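Local coordinates for protein acetyl-CoA acetyltransferase (Bacillus anthracis, PDB 3SS6) that probably catalyses the reversible condensation of two acetyl-CoA molecules to acetoacetyl-CoA and free coenzyme A, as expected of a thiolase-family acetyltransferase, at residues A[56-59]-A[60-63]; A[94-97]-A[98-102]; A[260-263]-A[264-267]; A[348-352]-A[353-357]. All coordinates share one frame; numbering follows the deposited sequence. Where two conformers were deposited one is given.

Interaction 1 (A[56-59]-A[60-63])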
ATOM      1  N   LEU A  56     -21.299 -22.159   0.290  1.00 11.23           N
ATOM      2  CA  LEU A  56     -20.413 -21.884  -0.841  1.00 12.20           C
ATOM      3  C   LEU A  56     -18.958 -22.191  -0.532  1.00 10.76           C
ATOM      4  O   LEU A  56     -18.440 -21.810   0.533  1.00 11.47           O
ATOM      5  CB  LEU A  56     -20.496 -20.408  -1.262  1.00 12.29           C
ATOM      6  CG  LEU A  56     -21.817 -19.913  -1.854  1.00 11.70           C
ATOM      7  CD1 LEU A  56     -21.661 -18.456  -2.261  1.00 12.97           C
ATOM      8  CD2 LEU A  56     -22.181 -20.772  -3.054  1.00 12.17           C
ATOM      9  N   GLY A  57     -18.266 -22.766  -1.506  1.00 10.58           N
ATOM     10  CA  GLY A  57     -16.841 -23.000  -1.396  1.00 10.20           C
ATOM     11  C   GLY A  57     -16.205 -21.735  -1.964  1.00 12.26           C
ATOM     12  O   GLY A  57     -16.639 -21.245  -3.001  1.00 14.36           O
ATOM     13  N   HIS A  58     -15.223 -21.173  -1.270  1.00 11.12           N
ATOM     14  CA  HIS A  58     -14.567 -19.950  -1.731  1.00 10.73           C
ATOM     15  C   HIS A  58     -13.112 -19.890  -1.256  1.00 12.54           C
ATOM     16  O   HIS A  58     -12.866 -19.830  -0.061  1.00 14.61           O
ATOM     17  CB  HIS A  58     -15.367 -18.759  -1.210  1.00 10.29           C
ATOM     18  CG  HIS A  58     -14.980 -17.446  -1.810  1.00 11.09           C
ATOM     19  ND1 HIS A  58     -15.377 -16.242  -1.272  1.00 11.72           N
ATOM     20  CD2 HIS A  58     -14.240 -17.144  -2.902  1.00  9.08           C
ATOM     21  CE1 HIS A  58     -14.896 -15.255  -2.004  1.00 11.90           C
ATOM     22  NE2 HIS A  58     -14.200 -15.776  -2.999  1.00 10.59           N
ATOM     23  N   CYS A  59     -12.156 -19.952  -2.177  1.00 13.00           N
ATOM     24  CA  CYS A  59     -10.739 -19.903  -1.807  1.00 12.55           C
ATOM     25  C   CYS A  59     -10.136 -18.590  -1.302  1.00 13.67           C
ATOM     26  O   CYS A  59      -9.380 -18.582  -0.344  1.00 16.05           O
ATOM     27  CB  CYS A  59      -9.870 -20.465  -2.921  1.00 14.41           C
ATOM     28  SG  CYS A  59     -10.170 -22.213  -3.199  1.00 16.53           S
ATOM     29  N   ILE A  60     -10.482 -17.485  -1.948  1.00 10.83           N
ATOM     30  CA  ILE A  60      -9.932 -16.208  -1.551  1.00 12.29           C
ATOM     31  C   ILE A  60     -11.060 -15.339  -1.022  1.00 12.03           C
ATOM     32  O   ILE A  60     -11.546 -14.444  -1.681  1.00 12.61           O
ATOM     33  CB  ILE A  60      -9.282 -15.483  -2.750  1.00 13.27           C
ATOM     34  CG1 ILE A  60      -8.276 -16.391  -3.459  1.00 13.48           C
ATOM     35  CG2 ILE A  60      -8.631 -14.200  -2.303  1.00 15.55           C
ATOM     36  CD1 ILE A  60      -7.648 -15.780  -4.690  1.00 17.02           C
ATOM     37  N   GLN A  61     -11.430 -15.632   0.216  1.00 11.41           N
ATOM     38  CA  GLN A  61     -12.493 -14.929   0.902  1.00 13.52           C
ATOM     39  C   GLN A  61     -12.098 -13.488   1.178  1.00 13.34           C
ATOM     40  O   GLN A  61     -10.935 -13.169   1.268  1.00 15.86           O
ATOM     41  CB  GLN A  61     -12.955 -15.704   2.127  1.00 13.41           C
ATOM     42  CG  GLN A  61     -13.595 -17.015   1.718  1.00 12.95           C
ATOM     43  CD  GLN A  61     -13.840 -17.955   2.865  1.00 14.52           C
ATOM     44  OE1 GLN A  61     -14.210 -17.544   3.946  1.00 18.17           O
ATOM     45  NE2 GLN A  61     -13.639 -19.234   2.622  1.00 13.68           N
ATOM     46  N   ARG A  62     -13.093 -12.627   1.286  1.00 11.67           N
ATOM     47  CA  ARG A  62     -12.829 -11.210   1.468  1.00 14.15           C
ATOM     48  C   ARG A  62     -13.507 -10.705   2.728  1.00 15.51           C
ATOM     49  O   ARG A  62     -14.689 -10.983   2.960  1.00 15.04           O
ATOM     50  CB  ARG A  62     -13.375 -10.426   0.284  1.00 13.98           C
ATOM     51  CG  ARG A  62     -12.654 -10.705  -1.022  1.00 15.87           C
ATOM     52  CD  ARG A  62     -13.420 -10.121  -2.213  1.00 15.18           C
ATOM     53  NE  ARG A  62     -13.609  -8.671  -2.111  1.00 19.63           N
ATOM     54  CZ  ARG A  62     -13.419  -7.815  -3.113  1.00 23.24           C
ATOM     55  NH1 ARG A  62     -13.046  -8.255  -4.315  1.00 20.98           N
ATOM     56  NH2 ARG A  62     -13.618  -6.518  -2.924  1.00 23.70           N
ATOM     57  N   THR A  63     -12.771  -9.934   3.524  1.00 12.17           N
ATOM     58  CA  THR A  63     -13.358  -9.398   4.745  1.00 11.93           C
ATOM     59  C   THR A  63     -14.410  -8.319   4.490  1.00 12.89           C
ATOM     60  O   THR A  63     -15.199  -7.998   5.394  1.00 13.89           O
ATOM     61  CB  THR A  63     -12.266  -8.884   5.718  1.00 15.57           C
ATOM     62  OG1 THR A  63     -11.278  -8.167   4.976  1.00 17.60           O
ATOM     63  CG2 THR A  63     -11.592 -10.064   6.395  1.00 16.88           C
TER
HETATM   64  O   HOH W   1     -10.424 -17.768   2.402  1.00 22.47           O
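His58 and Gln61 meet where the chain turns as it leaves strand 53-57, and this is the tight part of the contact. The backbone of residues 60 and 61 folds over one face of the imidazole, with Gln61 CA 4.1 Å from the ring centroid in a CH-pi contact. With CG anti to the carbonyl carbon (chi1 -65°), the Gln61 side chain doubles back along His58, its CG 3.6 Å from His58 ND1. The amide plane ends up only 18° from that of the ring. Gln61 NE2 then donates to His58 O over 2.9 Å, a nearly straight bond (171°) lying in both the amide and the carbonyl plane. The outer side is looser. One water bridges the turn, donating to Cys59 O at 3.0 Å and accepting from Gln61 N at 3.2 Å, and beyond it Arg62 and Thr63 are partly exposed, Thr63 OG1 bonding Glu148 of the second subunit. His58 ND1 pairs with Thr68, while Glu119 takes the amide N-H groups of Cys59 and Ile60. These bonds tie the turn back to His58 and across to Glu119, while Ile60 and Gln61 pack on the second subunit.

Interaction 2 (A[94-97]-A[98-102]); sequences GMQA and IMSAA. With K (potassium ion), chain F.
From Met95 to Ala101 the backbone is regular alpha-helix, Met99 N, Ser100 N and Ala101 N each donating to the carbonyl four residues back, the shortest bond being Ser100 N to Gln96 O at 2.7 Å. On one flank Gln96 reaches forward to Ser100. Its chain leaves anti to the backbone N and bends at the next torsion (chi2 65°), which brings the amide back over the following turn. There Gln96 NE2 donates to Ser100 OG at 3.1 Å, with the hydroxyl oxygen exactly in the amide plane and an angle of 169°. The other end of the amide, OE1, bonds Arg89, and it also lies 3.6 Å from Met99 CE, whose side chain runs across the glutamine at about a right angle. This is helix 93-107 of the N-terminal thiolase domain, buried along this part. In thiolases the reactive cysteine sits just before this helix, consistent with Cys91, found here as S-hydroxycysteine. Ser100 OG also binds a potassium ion at 2.9 Å. Tyr85 OH and the matching Ser100 and Tyr85 of the second subunit bind the same ion, which therefore sits between the two subunits. Elsewhere round the helix Met95 CG makes an apolar contact with Met99 SD at 3.9 Å, and Val387 of strand 385-393 packs on both methionines. Ile98 lies along the backbone, its CG1 3.6 Å from Gly94 O, and touches Leu389.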
ATOM      1  N   GLY A  94     -15.612 -25.979  -3.692  1.00 12.48           N
ATOM      2  CA  GLY A  94     -16.949 -26.033  -4.263  1.00 12.30           C
ATOM      3  C   GLY A  94     -17.565 -27.420  -4.202  1.00 13.16           C
ATOM      4  O   GLY A  94     -18.792 -27.555  -4.126  1.00 12.63           O
ATOM      5  N   MET A  95     -16.725 -28.449  -4.239  1.00 11.78           N
ATOM      6  CA  MET A  95     -17.217 -29.816  -4.105  1.00 12.81           C
ATOM      7  C   MET A  95     -17.517 -30.106  -2.631  1.00 12.55           C
ATOM      8  O   MET A  95     -18.526 -30.733  -2.311  1.00 12.61           O
ATOM      9  CB  MET A  95     -16.220 -30.816  -4.693  1.00 12.25           C
ATOM     10  CG  MET A  95     -16.673 -32.265  -4.618  1.00 13.30           C
ATOM     11  SD  MET A  95     -15.595 -33.384  -5.531  1.00 15.48           S
ATOM     12  CE  MET A  95     -16.099 -32.991  -7.218  1.00 14.83           C
ATOM     13  N   GLN A  96     -16.661 -29.636  -1.727  1.00 11.29           N
ATOM     14  CA  GLN A  96     -16.942 -29.826  -0.304  1.00 12.32           C
ATOM     15  C   GLN A  96     -18.267 -29.160   0.087  1.00 11.89           C
ATOM     16  O   GLN A  96     -19.009 -29.673   0.934  1.00 11.12           O
ATOM     17  CB  GLN A  96     -15.799 -29.274   0.566  1.00 10.08           C
ATOM     18  CG  GLN A  96     -16.063 -29.418   2.063  1.00 13.02           C
ATOM     19  CD  GLN A  96     -16.122 -30.884   2.477  1.00 14.70           C
ATOM     20  OE1 GLN A  96     -15.235 -31.663   2.144  1.00 14.80           O
ATOM     21  NE2 GLN A  96     -17.179 -31.265   3.185  1.00 14.84           N
ATOM     22  N   ALA A  97     -18.569 -28.020  -0.523  1.00 11.12           N
ATOM     23  CA  ALA A  97     -19.838 -27.344  -0.230  1.00 12.28           C
ATOM     24  C   ALA A  97     -21.011 -28.262  -0.552  1.00 13.13           C
ATOM     25  O   ALA A  97     -21.975 -28.348   0.205  1.00 12.52           O
ATOM     26  CB  ALA A  97     -19.957 -26.014  -1.005  1.00 11.30           C
ATOM     27  N   ILE A  98     -20.924 -28.946  -1.685  1.00 11.57           N
ATOM     28  CA  ILE A  98     -21.974 -29.884  -2.068  1.00 11.66           C
ATOM     29  C   ILE A  98     -22.032 -31.055  -1.089  1.00 11.83           C
ATOM     30  O   ILE A  98     -23.114 -31.511  -0.728  1.00 12.76           O
ATOM     31  CB  ILE A  98     -21.749 -30.390  -3.499  1.00 12.12           C
ATOM     32  CG1 ILE A  98     -21.946 -29.225  -4.477  1.00 13.52           C
ATOM     33  CG2 ILE A  98     -22.681 -31.573  -3.809  1.00 14.37           C
ATOM     34  CD1 ILE A  98     -21.364 -29.484  -5.866  1.00 15.15           C
ATOM     35  N   MET A  99     -20.869 -31.552  -0.667  1.00 11.25           N
ATOM     36  CA  MET A  99     -20.818 -32.656   0.293  1.00 11.78           C
ATOM     37  C   MET A  99     -21.401 -32.265   1.651  1.00 13.53           C
ATOM     38  O   MET A  99     -22.133 -33.045   2.269  1.00 14.60           O
ATOM     39  CB  MET A  99     -19.380 -33.169   0.448  1.00 11.55           C
ATOM     40  CG  MET A  99     -18.870 -33.796  -0.845  1.00 14.63           C
ATOM     41  SD  MET A  99     -17.074 -33.726  -0.996  1.00 17.59           S
ATOM     42  CE  MET A  99     -16.570 -34.540   0.524  1.00 16.33           C
ATOM     43  N   SER A 100     -21.085 -31.054   2.092  1.00 12.87           N
ATOM     44  CA  SER A 100     -21.589 -30.550   3.356  1.00 13.24           C
ATOM     45  C   SER A 100     -23.106 -30.356   3.291  1.00 13.86           C
ATOM     46  O   SER A 100     -23.816 -30.632   4.267  1.00 13.43           O
ATOM     47  CB  SER A 100     -20.874 -29.254   3.732  1.00 14.91           C
ATOM     48  OG  SER A 100     -19.524 -29.523   4.095  1.00 16.02           O
ATOM     49  N   ALA A 101     -23.600 -29.911   2.139  1.00 14.34           N
ATOM     50  CA  ALA A 101     -25.045 -29.815   1.931  1.00 13.28           C
ATOM     51  C   ALA A 101     -25.671 -31.203   2.025  1.00 13.81           C
ATOM     52  O   ALA A 101     -26.719 -31.401   2.672  1.00 13.16           O
ATOM     53  CB  ALA A 101     -25.353 -29.190   0.563  1.00 13.76           C
ATOM     54  N   ALA A 102     -25.031 -32.177   1.381  1.00 12.84           N
ATOM     55  CA  ALA A 102     -25.552 -33.539   1.428  1.00 14.41           C
ATOM     56  C   ALA A 102     -25.599 -34.055   2.868  1.00 15.94           C
ATOM     57  O   ALA A 102     -26.575 -34.703   3.275  1.00 15.74           O
ATOM     58  CB  ALA A 102     -24.718 -34.462   0.545  1.00 14.77           C
TER
HETATM   59  K     K F 395     -19.653 -28.794   6.945  1.00 23.53           K

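Interaction 3 (A[260-263]-A[264-267]); sequences LMSE and EKAK
Ser262 closes strand 252-262 and caps the helix that follows, reaching across to Lys265. Its hydroxyl stands between the backbone N and the carbonyl carbon (chi1 66°), which turns OG toward the first turn of the helix, and Lys265 N donates to it at 3.0 Å with an angle of 149°. Being at the N-cap, the serine thus supplies an acceptor to an amide that has no helical carbonyl four residues before it. Its own carbonyl serves the next amide, Ala266 N to Ser262 O at 3.1 Å, and Lys267 N follows with a bond to Glu263 O at 3.0 Å. The charged ends of Glu263 and Lys265 are met by residues outside the turn: Glu263 OE1 accepts from Asn6 and OE2 forms a salt bridge with Arg276, while Lys265 NZ pairs with Glu268. Met261 adds an apolar contact. Its CG also stands between the backbone N and the carbonyl carbon (chi1 65°), and with the next torsion extended SD comes against the helix, 3.9 Å from Ala266 CB and 4.0 Å from Lys265 CG. The turn joins the mixed sheet to the short helix 263-269: Met261 bonds through its backbone to Val8 of strand 7-19 and Ser262 to Glu111, while Leu260 packs on Ile98, Ala101 and Ile105 of helix 93-107.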
ATOM      1  N   LEU A 260     -30.090 -28.857  -3.787  1.00 12.78           N
ATOM      2  CA  LEU A 260     -30.163 -30.218  -3.271  1.00 13.95           C
ATOM      3  C   LEU A 260     -31.299 -30.320  -2.274  1.00 14.15           C
ATOM      4  O   LEU A 260     -31.592 -29.358  -1.560  1.00 14.64           O
ATOM      5  CB  LEU A 260     -28.845 -30.599  -2.576  1.00 13.15           C
ATOM      6  CG  LEU A 260     -27.582 -30.533  -3.436  1.00 16.07           C
ATOM      7  CD1 LEU A 260     -26.849 -29.172  -3.281  1.00 16.00           C
ATOM      8  CD2 LEU A 260     -26.655 -31.669  -3.061  1.00 19.78           C
ATOM      9  N   MET A 261     -31.936 -31.488  -2.200  1.00 12.84           N
ATOM     10  CA  MET A 261     -32.966 -31.693  -1.192  1.00 13.34           C
ATOM     11  C   MET A 261     -33.091 -33.187  -0.895  1.00 14.36           C
ATOM     12  O   MET A 261     -32.481 -34.012  -1.571  1.00 14.04           O
ATOM     13  CB  MET A 261     -34.312 -31.107  -1.656  1.00 16.11           C
ATOM     14  CG  MET A 261     -34.900 -31.807  -2.892  1.00 13.76           C
ATOM     15  SD  MET A 261     -36.438 -31.025  -3.449  1.00 17.47           S
ATOM     16  CE  MET A 261     -35.801 -29.430  -3.994  1.00 17.44           C
ATOM     17  N   SER A 262     -33.840 -33.536   0.140  1.00 14.84           N
ATOM     18  CA  SER A 262     -34.078 -34.949   0.407  1.00 17.46           C
ATOM     19  C   SER A 262     -34.917 -35.521  -0.723  1.00 18.20           C
ATOM     20  O   SER A 262     -35.716 -34.811  -1.339  1.00 17.22           O
ATOM     21  CB  SER A 262     -34.775 -35.153   1.749  1.00 18.24           C
ATOM     22  OG  SER A 262     -36.090 -34.609   1.725  1.00 19.17           O
ATOM     23  N   GLU A 263     -34.731 -36.801  -1.005  1.00 17.66           N
ATOM     24  CA  GLU A 263     -35.538 -37.439  -2.028  1.00 18.67           C
ATOM     25  C   GLU A 263     -37.026 -37.378  -1.658  1.00 20.09           C
ATOM     26  O   GLU A 263     -37.888 -37.252  -2.530  1.00 20.26           O
ATOM     27  CB  GLU A 263     -35.088 -38.880  -2.248  1.00 18.24           C
ATOM     28  CG  GLU A 263     -35.726 -39.493  -3.498  1.00 19.70           C
ATOM     29  CD  GLU A 263     -35.046 -40.765  -3.954  1.00 26.53           C
ATOM     30  OE1 GLU A 263     -34.159 -41.272  -3.238  1.00 24.15           O
ATOM     31  OE2 GLU A 263     -35.405 -41.264  -5.043  1.00 28.32           O
ATOM     32  N   GLU A 264     -37.317 -37.470  -0.363  1.00 20.50           N
ATOM     33  CA  GLU A 264     -38.695 -37.384   0.109  0.50 23.18           C
ATOM     34  C   GLU A 264     -39.298 -36.006  -0.162  1.00 23.22           C
ATOM     35  O   GLU A 264     -40.462 -35.904  -0.568  1.00 23.74           O
ATOM     36  CB  GLU A 264     -38.803 -37.758   1.592  0.50 25.99           C
ATOM     37  CG  GLU A 264     -38.517 -39.227   1.863  0.50 28.20           C
ATOM     38  CD  GLU A 264     -38.948 -39.677   3.250  0.50 35.84           C
ATOM     39  OE1 GLU A 264     -39.051 -38.821   4.156  0.50 37.38           O
ATOM     40  OE2 GLU A 264     -39.187 -40.891   3.430  0.50 37.65           O
ATOM     41  N   LYS A 265     -38.508 -34.955   0.032  1.00 19.51           N
ATOM     42  CA  LYS A 265     -38.950 -33.598  -0.256  1.00 19.03           C
ATOM     43  C   LYS A 265     -39.238 -33.434  -1.748  1.00 19.84           C
ATOM     44  O   LYS A 265     -40.219 -32.799  -2.132  1.00 21.88           O
ATOM     45  CB  LYS A 265     -37.880 -32.593   0.178  1.00 23.12           C
ATOM     46  CG  LYS A 265     -38.310 -31.132   0.091  1.00 26.17           C
ATOM     47  CD  LYS A 265     -39.362 -30.828   1.142  1.00 34.45           C
ATOM     48  CE  LYS A 265     -39.619 -29.340   1.267  1.00 38.37           C
ATOM     49  NZ  LYS A 265     -40.687 -29.079   2.279  1.00 39.14           N
ATOM     50  N   ALA A 266     -38.389 -34.012  -2.595  1.00 18.99           N
ATOM     51  CA  ALA A 266     -38.629 -33.940  -4.035  1.00 18.38           C
ATOM     52  C   ALA A 266     -39.927 -34.665  -4.407  1.00 20.91           C
ATOM     53  O   ALA A 266     -40.705 -34.181  -5.229  1.00 21.79           O
ATOM     54  CB  ALA A 266     -37.450 -34.508  -4.810  1.00 18.54           C
ATOM     55  N   LYS A 267     -40.158 -35.824  -3.799  1.00 19.53           N
ATOM     56  CA  LYS A 267     -41.395 -36.568  -4.050  1.00 23.31           C
ATOM     57  C   LYS A 267     -42.598 -35.748  -3.605  1.00 28.24           C
ATOM     58  O   LYS A 267     -43.620 -35.694  -4.301  1.00 28.13           O
ATOM     59  CB  LYS A 267     -41.373 -37.912  -3.321  1.00 25.94           C
ATOM     60  CG  LYS A 267     -42.626 -38.780  -3.551  1.00 33.86           C
ATOM     61  CD  LYS A 267     -42.633 -39.351  -4.959  1.00 42.54           C
ATOM     62  CE  LYS A 267     -43.820 -40.279  -5.182  1.00 52.79           C
ATOM     63  NZ  LYS A 267     -43.747 -40.956  -6.508  1.00 56.63           N
TER

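Interaction 4 (A[348-352]-A[353-357]); sequences LGHPI and GCTGA
The imidazole of His350 has Ile352 CG2 over the centre of one face, 3.7 Å above its plane, and Thr355 at its edge. There the contact is a hydrogen bond: His350 ND1 donates to Thr355 OG1 at 2.7 Å, the oxygen lying in the ring plane, with an angle of 152°. Thr355 CB is also in that plane, 3.5 Å from His350 CE1, and the threonine side chain runs at about a right angle to the histidine. The hydroxyl in turn donates a hydrogen bond, Thr355 OG1 to Pro351 O at 3.0 Å, approaching from well above the carbonyl plane, so one oxygen accepts from the ring and gives to the backbone, which fixes its rotation. With OG1 anti to the carbonyl carbon (chi1 -68°), the hydroxyl points back toward the start of the helix. These residues belong to the Gly-His-Pro-x-Gly sequence characteristic of thiolases, whose histidine lies at the active site in relatives. Gly349, with a positive phi of 104°, ends the preceding helix 345-348, and helix 352-370 then begins. Thr355 N makes weak bonds to both Pro351 O and Ile352 O across that first turn. A water sits 2.7 Å from Ile352 O and accepts from Gly356 N at 2.8 Å. Pro351 CG lies against Cys354 CB at 3.8 Å. Cys59 lies against Ile352, and Glu119 touches both Pro351 and Ile352, with a weak hydrogen bond from Gly353 N to its carboxylate.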
ATOM      1  N   LEU A 348     -11.088 -24.712 -20.391  1.00 13.87           N
ATOM      2  CA  LEU A 348     -12.226 -23.955 -19.862  1.00 13.66           C
ATOM      3  C   LEU A 348     -11.865 -22.987 -18.748  1.00 15.16           C
ATOM      4  O   LEU A 348     -12.620 -22.055 -18.483  1.00 16.59           O
ATOM      5  CB  LEU A 348     -13.304 -24.907 -19.344  1.00 14.93           C
ATOM      6  CG  LEU A 348     -14.096 -25.635 -20.424  1.00 15.89           C
ATOM      7  CD1 LEU A 348     -14.756 -26.862 -19.816  1.00 18.19           C
ATOM      8  CD2 LEU A 348     -15.132 -24.674 -21.041  1.00 15.79           C
ATOM      9  N   GLY A 349     -10.733 -23.198 -18.092  1.00 14.41           N
ATOM     10  CA  GLY A 349     -10.348 -22.340 -16.988  1.00 14.43           C
ATOM     11  C   GLY A 349     -10.568 -22.981 -15.631  1.00 14.56           C
ATOM     12  O   GLY A 349     -11.244 -23.991 -15.518  1.00 16.04           O
ATOM     13  N   HIS A 350      -9.950 -22.401 -14.610  1.00 15.02           N
ATOM     14  CA  HIS A 350     -10.002 -22.930 -13.257  1.00 15.58           C
ATOM     15  C   HIS A 350     -10.274 -21.886 -12.161  1.00 12.31           C
ATOM     16  O   HIS A 350      -9.368 -21.513 -11.444  1.00 14.03           O
ATOM     17  CB  HIS A 350      -8.686 -23.672 -12.987  1.00 15.50           C
ATOM     18  CG  HIS A 350      -8.635 -24.405 -11.683  1.00 14.39           C
ATOM     19  ND1 HIS A 350      -9.761 -24.775 -10.984  1.00 14.88           N
ATOM     20  CD2 HIS A 350      -7.582 -24.869 -10.971  1.00 17.59           C
ATOM     21  CE1 HIS A 350      -9.404 -25.415  -9.886  1.00 14.84           C
ATOM     22  NE2 HIS A 350      -8.086 -25.488  -9.856  1.00 16.11           N
ATOM     23  N   PRO A 351     -11.516 -21.443 -12.007  1.00 12.71           N
ATOM     24  CA  PRO A 351     -11.817 -20.500 -10.923  1.00 11.58           C
ATOM     25  C   PRO A 351     -11.897 -21.417  -9.723  1.00 13.86           C
ATOM     26  O   PRO A 351     -12.880 -22.111  -9.515  1.00 14.84           O
ATOM     27  CB  PRO A 351     -13.201 -19.978 -11.289  1.00 14.46           C
ATOM     28  CG  PRO A 351     -13.792 -21.017 -12.163  1.00 18.13           C
ATOM     29  CD  PRO A 351     -12.675 -21.693 -12.874  1.00 12.45           C
ATOM     30  N   ILE A 352     -10.865 -21.372  -8.901  1.00 14.70           N
ATOM     31  CA  ILE A 352     -10.619 -22.427  -7.946  1.00 12.71           C
ATOM     32  C   ILE A 352     -11.721 -22.758  -6.948  1.00 11.66           C
ATOM     33  O   ILE A 352     -12.064 -23.921  -6.809  1.00 15.15           O
ATOM     34  CB  ILE A 352      -9.286 -22.184  -7.205  1.00 16.34           C
ATOM     35  CG1 ILE A 352      -9.297 -20.839  -6.494  1.00 19.70           C
ATOM     36  CG2 ILE A 352      -8.130 -22.184  -8.184  1.00 21.34           C
ATOM     37  CD1 ILE A 352      -7.941 -20.442  -5.954  1.00 23.45           C
ATOM     38  N   GLY A 353     -12.320 -21.764  -6.315  1.00 13.55           N
ATOM     39  CA  GLY A 353     -13.378 -22.023  -5.355  1.00 14.37           C
ATOM     40  C   GLY A 353     -14.584 -22.670  -6.006  1.00 14.39           C
ATOM     41  O   GLY A 353     -15.280 -23.487  -5.423  1.00 15.35           O
ATOM     42  N   CYS A 354     -14.856 -22.201  -7.209  1.00 11.94           N
ATOM     43  CA  CYS A 354     -15.940 -22.668  -8.060  1.00 11.30           C
ATOM     44  C   CYS A 354     -15.831 -24.080  -8.647  1.00 15.51           C
ATOM     45  O   CYS A 354     -16.822 -24.777  -8.805  1.00 14.13           O
ATOM     46  CB  CYS A 354     -16.150 -21.657  -9.195  1.00 11.27           C
ATOM     47  SG  CYS A 354     -17.325 -22.157 -10.470  1.00 14.67           S
ATOM     48  N   THR A 355     -14.615 -24.468  -9.009  1.00 11.02           N
ATOM     49  CA  THR A 355     -14.392 -25.610  -9.895  1.00 11.20           C
ATOM     50  C   THR A 355     -14.987 -26.936  -9.430  1.00 11.18           C
ATOM     51  O   THR A 355     -15.502 -27.710 -10.246  1.00 11.98           O
ATOM     52  CB  THR A 355     -12.900 -25.769 -10.200  1.00 11.84           C
ATOM     53  OG1 THR A 355     -12.484 -24.653 -10.995  1.00 14.12           O
ATOM     54  CG2 THR A 355     -12.639 -27.065 -10.971  1.00 13.99           C
ATOM     55  N   GLY A 356     -14.895 -27.217  -8.133  1.00 12.36           N
ATOM     56  CA  GLY A 356     -15.423 -28.472  -7.625  1.00 12.08           C
ATOM     57  C   GLY A 356     -16.911 -28.594  -7.845  1.00 13.90           C
ATOM     58  O   GLY A 356     -17.417 -29.703  -8.069  1.00 13.65           O
ATOM     59  N   ALA A 357     -17.611 -27.457  -7.790  1.00 11.98           N
ATOM     60  CA  ALA A 357     -19.038 -27.414  -8.122  1.00 12.43           C
ATOM     61  C   ALA A 357     -19.262 -27.360  -9.634  1.00 14.04           C
ATOM     62  O   ALA A 357     -20.175 -27.999 -10.151  1.00 13.05           O
ATOM     63  CB  ALA A 357     -19.711 -26.227  -7.449  1.00 12.98           C
TER
HETATM   64  O   HOH W   2     -13.696 -25.860  -5.935  1.00 14.90           O

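Along the chain the four contacts follow one another, interactions 1 and 2 in the N-terminal thiolase domain and interaction 4 in the C-terminal one. Interaction 2 lies in the middle. Ala97 packs on Gly57 of interaction 1, Ile98 and Ala101 on Leu260 of interaction 3, and Met95 and Ile98 on the start of helix 352-370 in interaction 4, so helices 93-107 and 352-370 meet. Interactions 1 and 4, centres 13 Å apart, touch through Cys59 and Ile352. Interaction 3 is peripheral, 28 Å from interaction 1 between centres, though both reach the same mixed sheet. Interactions 1 and 2 also touch the second subunit, linking the buried core to the interface.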